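Local coordinates for protein PfhB2 (Pasteurella multocida, PDB 6U8T) that probably cleaves proteins through a YopT-type cysteine protease domain, part of a larger toxin, at residues D32-H44 with A74-M86. The protein carries 1 engineered substitution. Sequence-based numbering, arbitrary orientation.
Sequences DTQHGVSESTCAH and AIDSIKKLQTEFM. Engineered in segment 32-44: S38 (natural residue Cys).
In this papain-like (clan CA) YopT domain, segments 32-44 and 74-86, on helices 20-51 and 72-87, cross at 124° through knobs-into-holes packing. I78 sits among V37, S40, T41 and H44, and Q82 among T33, G36, V37 and S40. The engineered S38 (natural Cys) points its CB away from helix 72-87. The segment axes approach to 8.4 Å, and the CA atoms of G36 and Q82, 4.9 Å apart, are the nearest pair across the contact. Q82 CG lies 3.4 Å from G36 C, and its extended chain runs alongside V37 to the amide. Next to it, the edge of the F85 ring points at the face of H35 in a T-shaped pair, planes at 87°, while E39 CB lies over the F85 face. The E39 carboxylate is held by K151 and T98, and by T162 of the second subunit. S40 OG donates to I78 O (2.6 Å), which accepts in its carbonyl plane, on a lone pair, and also takes Q82 N. W101 of helix 91-104 packs on A43, L81 and H44. I78 CG1 covers one face of the H44 ring, 3.6 Å from the centroid. Both ring nitrogens are bonded: ND1 donates to S40 O (2.8 Å), and NE2 shares a nearly straight hydrogen bond with S77 OG (2.7 Å).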
loop_
_atom_site.group_PDB
_atom_site.type_symbol
_atom_site.label_atom_id
_atom_site.label_comp_id
_atom_site.label_asym_id
_atom_site.label_seq_id
_atom_site.Cartn_x
_atom_site.Cartn_y
_atom_site.Cartn_z
ATOM N N ASP C 32 0.150 -5.010 7.972
ATOM C CA ASP C 32 0.860 -4.415 9.135
ATOM C C ASP C 32 1.566 -5.531 9.926
ATOM O O ASP C 32 2.767 -5.384 10.188
ATOM C CB ASP C 32 -0.108 -3.618 10.008
ATOM C CG ASP C 32 0.600 -2.643 10.938
ATOM O OD1 ASP C 32 1.413 -1.839 10.459
ATOM O OD2 ASP C 32 0.347 -2.703 12.142
ATOM N N THR C 33 0.856 -6.602 10.298
ATOM C CA THR C 33 1.417 -7.708 11.112
ATOM C C THR C 33 2.594 -8.337 10.348
ATOM O O THR C 33 3.595 -8.721 10.971
ATOM C CB THR C 33 0.363 -8.776 11.434
ATOM O OG1 THR C 33 -0.576 -8.203 12.333
ATOM C CG2 THR C 33 0.934 -10.009 12.092
ATOM N N GLN C 34 2.423 -8.519 9.044
ATOM C CA GLN C 34 3.375 -9.205 8.148
ATOM C C GLN C 34 4.657 -8.355 8.000
ATOM O O GLN C 34 5.735 -8.929 7.819
ATOM C CB GLN C 34 2.681 -9.522 6.826
ATOM C CG GLN C 34 3.316 -10.704 6.110
ATOM C CD GLN C 34 3.241 -11.963 6.934
ATOM O OE1 GLN C 34 2.229 -12.269 7.532
ATOM N NE2 GLN C 34 4.310 -12.729 6.942
ATOM N N HIS C 35 4.563 -7.052 8.164
ATOM C CA HIS C 35 5.750 -6.171 8.268
ATOM C C HIS C 35 6.565 -6.577 9.511
ATOM O O HIS C 35 7.790 -6.753 9.404
ATOM C CB HIS C 35 5.363 -4.690 8.211
ATOM C CG HIS C 35 6.552 -3.789 8.280
ATOM N ND1 HIS C 35 6.547 -2.612 8.992
ATOM C CD2 HIS C 35 7.818 -3.940 7.809
ATOM C CE1 HIS C 35 7.723 -2.037 8.902
ATOM N NE2 HIS C 35 8.525 -2.824 8.186
ATOM N N GLY C 36 5.896 -6.725 10.648
ATOM C CA GLY C 36 6.485 -7.232 11.902
ATOM C C GLY C 36 7.266 -8.531 11.683
ATOM O O GLY C 36 8.437 -8.639 12.163
ATOM N N VAL C 37 6.628 -9.486 11.004
ATOM C CA VAL C 37 7.200 -10.844 10.783
ATOM C C VAL C 37 8.406 -10.728 9.831
ATOM O O VAL C 37 9.380 -11.429 10.047
ATOM C CB VAL C 37 6.150 -11.818 10.218
ATOM C CG1 VAL C 37 6.769 -13.156 9.854
ATOM C CG2 VAL C 37 5.023 -12.015 11.202
ATOM N N SER C 38 8.305 -9.892 8.807
ATOM C CA SER C 38 9.340 -9.718 7.769
ATOM C C SER C 38 10.579 -9.076 8.391
ATOM O O SER C 38 11.696 -9.619 8.206
ATOM C CB SER C 38 8.789 -8.937 6.595
ATOM O OG SER C 38 7.880 -9.800 5.861
ATOM N N GLU C 39 10.371 -8.002 9.147
ATOM C CA GLU C 39 11.424 -7.268 9.887
ATOM C C GLU C 39 12.117 -8.231 10.849
ATOM O O GLU C 39 13.351 -8.375 10.758
ATOM C CB GLU C 39 10.842 -6.070 10.635
ATOM C CG GLU C 39 11.864 -5.313 11.462
ATOM C CD GLU C 39 12.767 -4.365 10.678
ATOM O OE1 GLU C 39 12.646 -4.341 9.430
ATOM O OE2 GLU C 39 13.613 -3.645 11.328
ATOM N N SER C 40 11.358 -8.909 11.711
ATOM C CA SER C 40 11.915 -9.808 12.741
ATOM C C SER C 40 12.678 -10.945 12.043
ATOM O O SER C 40 13.794 -11.283 12.518
ATOM C CB SER C 40 10.834 -10.330 13.658
ATOM O OG SER C 40 11.367 -11.259 14.592
ATOM N N THR C 41 12.144 -11.510 10.948
ATOM C CA THR C 41 12.771 -12.651 10.251
ATOM C C THR C 41 14.093 -12.208 9.610
ATOM O O THR C 41 15.064 -12.929 9.766
ATOM C CB THR C 41 11.898 -13.261 9.153
ATOM O OG1 THR C 41 10.634 -13.633 9.698
ATOM C CG2 THR C 41 12.591 -14.470 8.528
ATOM N N CYS C 42 14.107 -11.054 8.940
ATOM C CA CYS C 42 15.318 -10.492 8.318
ATOM C C CYS C 42 16.376 -10.224 9.401
ATOM O O CYS C 42 17.560 -10.562 9.164
ATOM C CB CYS C 42 15.004 -9.248 7.495
ATOM S SG CYS C 42 14.181 -9.653 5.938
ATOM N N ALA C 43 15.984 -9.680 10.556
ATOM C CA ALA C 43 16.917 -9.475 11.679
ATOM C C ALA C 43 17.541 -10.816 12.045
ATOM O O ALA C 43 18.768 -10.888 12.202
ATOM C CB ALA C 43 16.219 -8.857 12.871
ATOM N N HIS C 44 16.722 -11.858 12.201
ATOM C CA HIS C 44 17.238 -13.208 12.620
ATOM C C HIS C 44 18.162 -13.757 11.542
ATOM O O HIS C 44 19.218 -14.261 11.907
ATOM C CB HIS C 44 16.100 -14.163 12.939
ATOM C CG HIS C 44 15.511 -13.959 14.287
ATOM N ND1 HIS C 44 14.653 -12.894 14.592
ATOM C CD2 HIS C 44 15.598 -14.731 15.397
ATOM C CE1 HIS C 44 14.264 -13.018 15.849
ATOM N NE2 HIS C 44 14.858 -14.135 16.364
ATOM N N ALA C 74 13.471 -20.931 15.941
ATOM C CA ALA C 74 13.641 -19.696 15.153
ATOM C C ALA C 74 12.288 -18.973 15.105
ATOM O O ALA C 74 12.260 -17.741 15.280
ATOM C CB ALA C 74 14.186 -20.008 13.775
ATOM N N ILE C 75 11.202 -19.737 14.919
ATOM C CA ILE C 75 9.806 -19.212 14.811
ATOM C C ILE C 75 9.443 -18.524 16.140
ATOM O O ILE C 75 8.892 -17.401 16.108
ATOM C CB ILE C 75 8.804 -20.327 14.438
ATOM C CG1 ILE C 75 8.913 -20.687 12.952
ATOM C CG2 ILE C 75 7.383 -19.946 14.796
ATOM C CD1 ILE C 75 8.475 -22.130 12.618
ATOM N N ASP C 76 9.752 -19.169 17.257
ATOM C CA ASP C 76 9.420 -18.670 18.613
ATOM C C ASP C 76 10.161 -17.350 18.826
ATOM O O ASP C 76 9.538 -16.391 19.279
ATOM C CB ASP C 76 9.765 -19.699 19.704
ATOM C CG ASP C 76 8.964 -20.992 19.623
ATOM O OD1 ASP C 76 7.836 -20.973 19.048
ATOM O OD2 ASP C 76 9.510 -22.035 20.110
ATOM N N SER C 77 11.445 -17.318 18.516
ATOM C CA SER C 77 12.322 -16.124 18.688
ATOM C C SER C 77 11.877 -14.990 17.747
ATOM O O SER C 77 11.898 -13.838 18.156
ATOM C CB SER C 77 13.743 -16.504 18.477
ATOM O OG SER C 77 14.578 -15.399 18.750
ATOM N N ILE C 78 11.475 -15.322 16.521
ATOM C CA ILE C 78 10.974 -14.345 15.529
ATOM C C ILE C 78 9.662 -13.724 16.054
ATOM O O ILE C 78 9.505 -12.494 15.955
ATOM C CB ILE C 78 10.817 -15.019 14.152
ATOM C CG1 ILE C 78 12.199 -15.207 13.505
ATOM C CG2 ILE C 78 9.860 -14.203 13.262
ATOM C CD1 ILE C 78 12.197 -16.029 12.231
ATOM N N LYS C 79 8.767 -14.543 16.605
ATOM C CA LYS C 79 7.464 -14.103 17.162
ATOM C C LYS C 79 7.704 -13.159 18.354
ATOM O O LYS C 79 6.992 -12.145 18.418
ATOM C CB LYS C 79 6.616 -15.318 17.531
ATOM C CG LYS C 79 5.797 -15.848 16.359
ATOM C CD LYS C 79 5.077 -17.138 16.619
ATOM C CE LYS C 79 3.673 -17.135 16.051
ATOM N NZ LYS C 79 3.724 -17.257 14.577
ATOM N N LYS C 80 8.669 -13.469 19.220
ATOM C CA LYS C 80 9.058 -12.615 20.377
ATOM C C LYS C 80 9.450 -11.213 19.878
ATOM O O LYS C 80 8.885 -10.223 20.384
ATOM C CB LYS C 80 10.253 -13.189 21.142
ATOM C CG LYS C 80 10.074 -13.605 22.591
ATOM C CD LYS C 80 11.317 -14.433 23.076
ATOM C CE LYS C 80 11.161 -15.962 23.031
ATOM N NZ LYS C 80 12.152 -16.701 22.182
ATOM N N LEU C 81 10.427 -11.128 18.964
ATOM C CA LEU C 81 10.928 -9.836 18.431
ATOM C C LEU C 81 9.781 -9.103 17.715
ATOM O O LEU C 81 9.669 -7.886 17.829
ATOM C CB LEU C 81 12.087 -10.100 17.471
ATOM C CG LEU C 81 12.735 -8.856 16.876
ATOM C CD1 LEU C 81 13.072 -7.858 17.991
ATOM C CD2 LEU C 81 13.990 -9.207 16.072
ATOM N N GLN C 82 8.975 -9.828 16.945
ATOM C CA GLN C 82 7.878 -9.249 16.153
ATOM C C GLN C 82 6.885 -8.541 17.116
ATOM O O GLN C 82 6.459 -7.443 16.836
ATOM C CB GLN C 82 7.228 -10.363 15.355
ATOM C CG GLN C 82 6.002 -9.902 14.581
ATOM C CD GLN C 82 5.032 -11.044 14.410
ATOM O OE1 GLN C 82 5.424 -12.211 14.323
ATOM N NE2 GLN C 82 3.793 -10.707 14.155
ATOM N N THR C 83 6.526 -9.186 18.219
ATOM C CA THR C 83 5.682 -8.651 19.313
ATOM C C THR C 83 6.257 -7.330 19.845
ATOM O O THR C 83 5.490 -6.364 19.929
ATOM C CB THR C 83 5.590 -9.703 20.416
ATOM O OG1 THR C 83 4.494 -10.427 19.882
ATOM C CG2 THR C 83 5.375 -9.183 21.816
ATOM N N GLU C 84 7.523 -7.325 20.238
ATOM C CA GLU C 84 8.233 -6.114 20.717
ATOM C C GLU C 84 8.153 -5.012 19.635
ATOM O O GLU C 84 7.731 -3.872 19.948
ATOM C CB GLU C 84 9.648 -6.496 21.139
ATOM C CG GLU C 84 9.658 -7.220 22.474
ATOM C CD GLU C 84 10.866 -8.085 22.769
ATOM O OE1 GLU C 84 11.823 -8.056 21.947
ATOM O OE2 GLU C 84 10.832 -8.814 23.805
ATOM N N PHE C 85 8.433 -5.373 18.395
ATOM C CA PHE C 85 8.394 -4.454 17.233
ATOM C C PHE C 85 7.011 -3.812 17.097
ATOM O O PHE C 85 6.875 -2.612 16.912
ATOM C CB PHE C 85 8.823 -5.206 15.984
ATOM C CG PHE C 85 8.831 -4.357 14.744
ATOM C CD1 PHE C 85 9.993 -3.707 14.354
ATOM C CD2 PHE C 85 7.717 -4.271 13.930
ATOM C CE1 PHE C 85 10.044 -2.976 13.178
ATOM C CE2 PHE C 85 7.762 -3.521 12.766
ATOM C CZ PHE C 85 8.928 -2.881 12.393
HETATM N N MSE C 86 5.989 -4.641 17.236
HETATM C CA MSE C 86 4.587 -4.270 17.080
HETATM C C MSE C 86 4.148 -3.336 18.206
HETATM O O MSE C 86 3.275 -2.522 17.981
HETATM C CB MSE C 86 3.713 -5.530 17.151
HETATM C CG MSE C 86 2.668 -5.674 16.091
HETATM SE SE MSE C 86 3.501 -6.355 14.471
HETATM C CE MSE C 86 3.953 -4.796 13.333
#